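3-hydroxyadipyl-CoA dehydrogenase (Escherichia coli, PDB 3MOG) catalyses the NAD-dependent oxidation of 3-hydroxyadipyl-CoA to 3-oxoadipyl-CoA, a step in phenylacetate degradation. Local coordinates at residues V320-T325 with Y370-Q375; A332-L337 with A355-N360. All coordinates share one frame; numbering follows the deposited sequence.

Interaction 1 (V320-T325 with Y370-Q375); sequences VLLIET and YYLQQQ
This is a small, purely apolar contact in which L322, on strand 320-324, meets Y371 and L372 near the C-terminal end of helix 362-373. It packs the helix onto one face of the sheet. The backbones stay well apart: the closest CA atoms, those of L322 and L372, are 9.8 Å from each other. Side chains alone bridge the gap, and about 99 Å² is buried between the segments.

One methyl of L322, CD2, makes both touches. It meets L372 tip to tip, with CD2 of L322 3.9 Å from CD2 of L372. It also lies at the edge of the Y371 ring, near the ring plane, 4.1 Å from CD1 of Y371. The methyl therefore does not sit over the ring face. L322 reaches this place because its CG is anti to the backbone N (chi1 178°), which sends the side chain out from the strand toward the helix.

The segments lie in the reduced Rossmann-fold domain of the 3-hydroxybutyryl-CoA dehydrogenase family. On the same face the flanking strands continue the apolar layer: L322 also touches V342 of strand 341-345 and I317 of strand 314-317, L372 touches I344, and Y371 touches I317.

The helix ends at Q373, just past the contact. The N of Q374 bonds to the O of Y370 at 3.1 Å, a helical i to i+4 bond. The N of Q375 bonds to the O of L372 at 3.0 Å, spanning only three residues in the tighter turn that follows. Polar ties lie further out, where the Q373 amide bonds to the backbone of E296 and V298. At the strand end, E324 forms a salt bridge with R440.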
# COMPACT_ATOMS: atom_id res chain seq x y z
N VAL C 320 3.24 42.11 12.66
CA VAL C 320 2.81 40.71 12.70
C VAL C 320 1.73 40.42 11.66
O VAL C 320 0.70 41.09 11.63
CB VAL C 320 2.20 40.33 14.06
CG1 VAL C 320 2.09 38.81 14.21
CG2 VAL C 320 3.01 40.94 15.18
N LEU C 321 1.97 39.42 10.82
CA LEU C 321 0.91 38.87 10.00
C LEU C 321 0.22 37.75 10.76
O LEU C 321 0.85 36.77 11.16
CB LEU C 321 1.43 38.36 8.65
CG LEU C 321 1.99 39.39 7.66
CD1 LEU C 321 2.24 38.73 6.31
CD2 LEU C 321 1.08 40.59 7.47
N LEU C 322 -1.08 37.94 11.00
CA LEU C 322 -1.94 36.89 11.52
C LEU C 322 -2.66 36.29 10.32
O LEU C 322 -3.48 36.96 9.67
CB LEU C 322 -2.94 37.46 12.52
CG LEU C 322 -3.95 36.46 13.09
CD1 LEU C 322 -3.24 35.47 13.99
CD2 LEU C 322 -5.08 37.15 13.83
N ILE C 323 -2.32 35.04 10.01
CA ILE C 323 -2.73 34.41 8.76
C ILE C 323 -3.52 33.14 9.06
O ILE C 323 -3.04 32.27 9.79
CB ILE C 323 -1.52 34.11 7.83
CG1 ILE C 323 -0.72 35.40 7.56
CG2 ILE C 323 -1.97 33.50 6.50
CD1 ILE C 323 0.58 35.21 6.76
N GLU C 324 -4.75 33.09 8.55
CA GLU C 324 -5.54 31.87 8.57
C GLU C 324 -4.81 30.77 7.78
O GLU C 324 -4.28 31.04 6.71
CB GLU C 324 -6.92 32.14 7.97
CG GLU C 324 -7.82 32.99 8.86
CD GLU C 324 -9.28 32.91 8.46
OE1 GLU C 324 -9.81 33.91 7.95
OE2 GLU C 324 -9.90 31.83 8.65
N THR C 325 -4.75 29.56 8.34
CA THR C 325 -3.93 28.48 7.74
C THR C 325 -4.39 28.08 6.35
O THR C 325 -5.60 27.89 6.11
CB THR C 325 -3.81 27.21 8.64
OG1 THR C 325 -2.90 26.29 8.04
CG2 THR C 325 -5.16 26.53 8.90
N TYR C 370 -3.55 39.12 22.02
CA TYR C 370 -4.37 40.21 22.55
C TYR C 370 -5.52 40.54 21.60
O TYR C 370 -6.68 40.52 22.00
CB TYR C 370 -3.54 41.48 22.85
CG TYR C 370 -4.38 42.67 23.31
CD1 TYR C 370 -4.78 42.80 24.64
CD2 TYR C 370 -4.80 43.64 22.40
CE1 TYR C 370 -5.57 43.87 25.07
CE2 TYR C 370 -5.60 44.72 22.80
CZ TYR C 370 -5.98 44.83 24.14
OH TYR C 370 -6.76 45.90 24.53
N TYR C 371 -5.18 40.82 20.35
CA TYR C 371 -6.17 41.14 19.32
C TYR C 371 -7.31 40.13 19.26
O TYR C 371 -8.48 40.52 19.15
CB TYR C 371 -5.50 41.24 17.94
CG TYR C 371 -6.49 41.36 16.80
CD1 TYR C 371 -6.72 40.29 15.93
CD2 TYR C 371 -7.22 42.54 16.62
CE1 TYR C 371 -7.64 40.40 14.89
CE2 TYR C 371 -8.15 42.65 15.59
CZ TYR C 371 -8.35 41.58 14.72
OH TYR C 371 -9.26 41.70 13.71
N LEU C 372 -6.96 38.85 19.33
CA LEU C 372 -7.94 37.77 19.23
C LEU C 372 -8.85 37.71 20.44
O LEU C 372 -10.07 37.55 20.28
CB LEU C 372 -7.23 36.43 19.03
CG LEU C 372 -6.56 36.21 17.67
CD1 LEU C 372 -5.69 34.97 17.68
CD2 LEU C 372 -7.60 36.14 16.58
N GLN C 373 -8.26 37.85 21.63
CA GLN C 373 -8.98 37.81 22.90
C GLN C 373 -10.02 38.92 22.99
O GLN C 373 -11.11 38.72 23.53
CB GLN C 373 -8.01 37.91 24.08
CG GLN C 373 -7.26 36.63 24.40
CD GLN C 373 -6.15 36.85 25.42
OE1 GLN C 373 -5.66 37.97 25.59
NE2 GLN C 373 -5.75 35.78 26.09
N GLN C 374 -9.67 40.08 22.44
CA GLN C 374 -10.55 41.24 22.42
C GLN C 374 -11.72 41.08 21.44
O GLN C 374 -12.58 41.96 21.32
CB GLN C 374 -9.74 42.51 22.13
CG GLN C 374 -10.20 43.75 22.92
CD GLN C 374 -10.12 43.57 24.44
OE1 GLN C 374 -9.12 43.05 24.96
NE2 GLN C 374 -11.16 44.01 25.14
N GLN C 375 -11.76 39.94 20.74
CA GLN C 375 -12.84 39.62 19.81
C GLN C 375 -13.71 38.47 20.31
O GLN C 375 -14.55 37.96 19.58
CB GLN C 375 -12.28 39.29 18.42
CG GLN C 375 -11.51 40.42 17.78
CD GLN C 375 -11.43 40.31 16.28
OE1 GLN C 375 -11.13 39.24 15.73
NE2 GLN C 375 -11.69 41.41 15.59

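Interaction 2 (A332-L337 with A355-N360); sequences ALAIRL and AAAAVN
The closest approach of the backbones is at A334 and A357, whose CA atoms are 6.6 Å apart, where the chain leaving strand 351-356 passes beside helix 330-337. The small side chains of A334 and A357 are consistent with so close an approach. CB of A334 points to the other segment and touches two groups. One is CB of A357, 3.7 Å from CB of A334. The other is CG1 of V359, also 3.7 Å from CB of A334. V359 presents CG1 between its own backbone N and carbonyl carbon (chi1 88°).

A type I beta turn from A357 to N360 brings both partners to the helix. Within it, the N of N360 bonds to the O of A357 at 2.8 Å. The turn has polar ties as well: the N of V359 bonds to the side chain of Q331 on the same helix, and ND2 of N360 bonds to the O of V341. The neighbouring helix residues A332 and I335 pack on L468 and S471 of a second subunit.

Strand 320-324, helix 330-337 and the adjacent parallel strand 341-345 form a beta-alpha-beta crossover. The turn after strand 351-356 packs against its helix, as in a Rossmann-type fold.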
# COMPACT_ATOMS: atom_id res chain seq x y z
N ALA C 332 7.63 28.87 7.86
CA ALA C 332 7.91 29.03 6.43
C ALA C 332 7.49 30.41 5.93
O ALA C 332 8.20 31.02 5.14
CB ALA C 332 7.23 27.94 5.60
N LEU C 333 6.34 30.89 6.40
CA LEU C 333 5.85 32.22 6.02
C LEU C 333 6.76 33.31 6.59
O LEU C 333 7.12 34.25 5.88
CB LEU C 333 4.39 32.43 6.47
CG LEU C 333 3.36 31.52 5.77
CD1 LEU C 333 1.99 31.63 6.41
CD2 LEU C 333 3.28 31.80 4.27
N ALA C 334 7.17 33.14 7.85
CA ALA C 334 7.97 34.14 8.55
C ALA C 334 9.33 34.36 7.92
O ALA C 334 9.79 35.50 7.83
CB ALA C 334 8.09 33.81 10.05
N ILE C 335 9.97 33.30 7.43
CA ILE C 335 11.25 33.49 6.75
C ILE C 335 11.07 33.97 5.31
O ILE C 335 11.92 34.70 4.79
CB ILE C 335 12.21 32.27 6.90
CG1 ILE C 335 11.92 31.20 5.85
CG2 ILE C 335 12.18 31.72 8.35
CD1 ILE C 335 13.13 30.38 5.48
N ARG C 336 9.97 33.59 4.66
CA ARG C 336 9.69 34.07 3.31
C ARG C 336 9.41 35.57 3.29
O ARG C 336 9.83 36.29 2.38
CB ARG C 336 8.52 33.31 2.67
CG ARG C 336 8.95 32.34 1.59
CD ARG C 336 7.76 31.64 0.97
NE ARG C 336 6.74 32.59 0.54
CZ ARG C 336 5.44 32.33 0.49
NH1 ARG C 336 4.99 31.13 0.85
NH2 ARG C 336 4.60 33.26 0.07
N LEU C 337 8.70 36.02 4.32
CA LEU C 337 8.23 37.39 4.37
C LEU C 337 9.08 38.31 5.27
O LEU C 337 8.82 39.50 5.32
CB LEU C 337 6.74 37.43 4.77
CG LEU C 337 5.76 36.68 3.85
CD1 LEU C 337 4.43 36.41 4.54
CD2 LEU C 337 5.54 37.42 2.52
N ALA C 355 -0.50 29.18 16.16
CA ALA C 355 0.89 28.76 16.28
C ALA C 355 1.73 29.93 15.88
O ALA C 355 1.44 30.60 14.88
CB ALA C 355 1.19 27.54 15.40
N ALA C 356 2.75 30.18 16.69
CA ALA C 356 3.71 31.24 16.42
C ALA C 356 4.90 30.63 15.72
O ALA C 356 5.30 29.51 16.05
CB ALA C 356 4.17 31.86 17.72
N ALA C 357 5.47 31.34 14.75
CA ALA C 357 6.76 30.94 14.21
C ALA C 357 7.79 31.02 15.33
O ALA C 357 7.80 31.97 16.11
CB ALA C 357 7.13 31.84 13.06
N ALA C 358 8.64 30.00 15.42
CA ALA C 358 9.76 29.96 16.38
C ALA C 358 10.56 31.26 16.40
O ALA C 358 11.00 31.70 17.46
CB ALA C 358 10.69 28.78 16.06
N VAL C 359 10.73 31.85 15.21
CA VAL C 359 11.44 33.11 14.99
C VAL C 359 10.72 34.38 15.51
O VAL C 359 11.32 35.47 15.52
CB VAL C 359 11.82 33.25 13.47
CG1 VAL C 359 10.71 33.92 12.66
CG2 VAL C 359 13.14 33.98 13.27
N ASN C 360 9.46 34.25 15.93
CA ASN C 360 8.74 35.38 16.53
C ASN C 360 9.35 35.78 17.85
O ASN C 360 9.67 34.91 18.68
CB ASN C 360 7.26 35.06 16.80
CG ASN C 360 6.41 35.07 15.55
OD1 ASN C 360 6.91 35.06 14.43
ND2 ASN C 360 5.09 35.09 15.74

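Both interactions belong to the reduced Rossmann-fold domain, and their centres are 14 Å apart. They share one mixed sheet, to which strands 320-324 and 351-356 both belong. Along the chain, interaction 2 is nested within the loop closed by interaction 1. Strand 320-324 leads into helix 330-337, and strand 351-356 leads into helix 362-373, so each contact joins parts of both strand-helix units. The two meet directly: CD1 of L321 is 3.6 Å from CD1 of L337, and CD1 of I323 is 3.9 Å from CD1 of L333. The two helices therefore lie on opposite faces of the sheet, the layered alpha/beta/alpha build of a Rossmann-type domain.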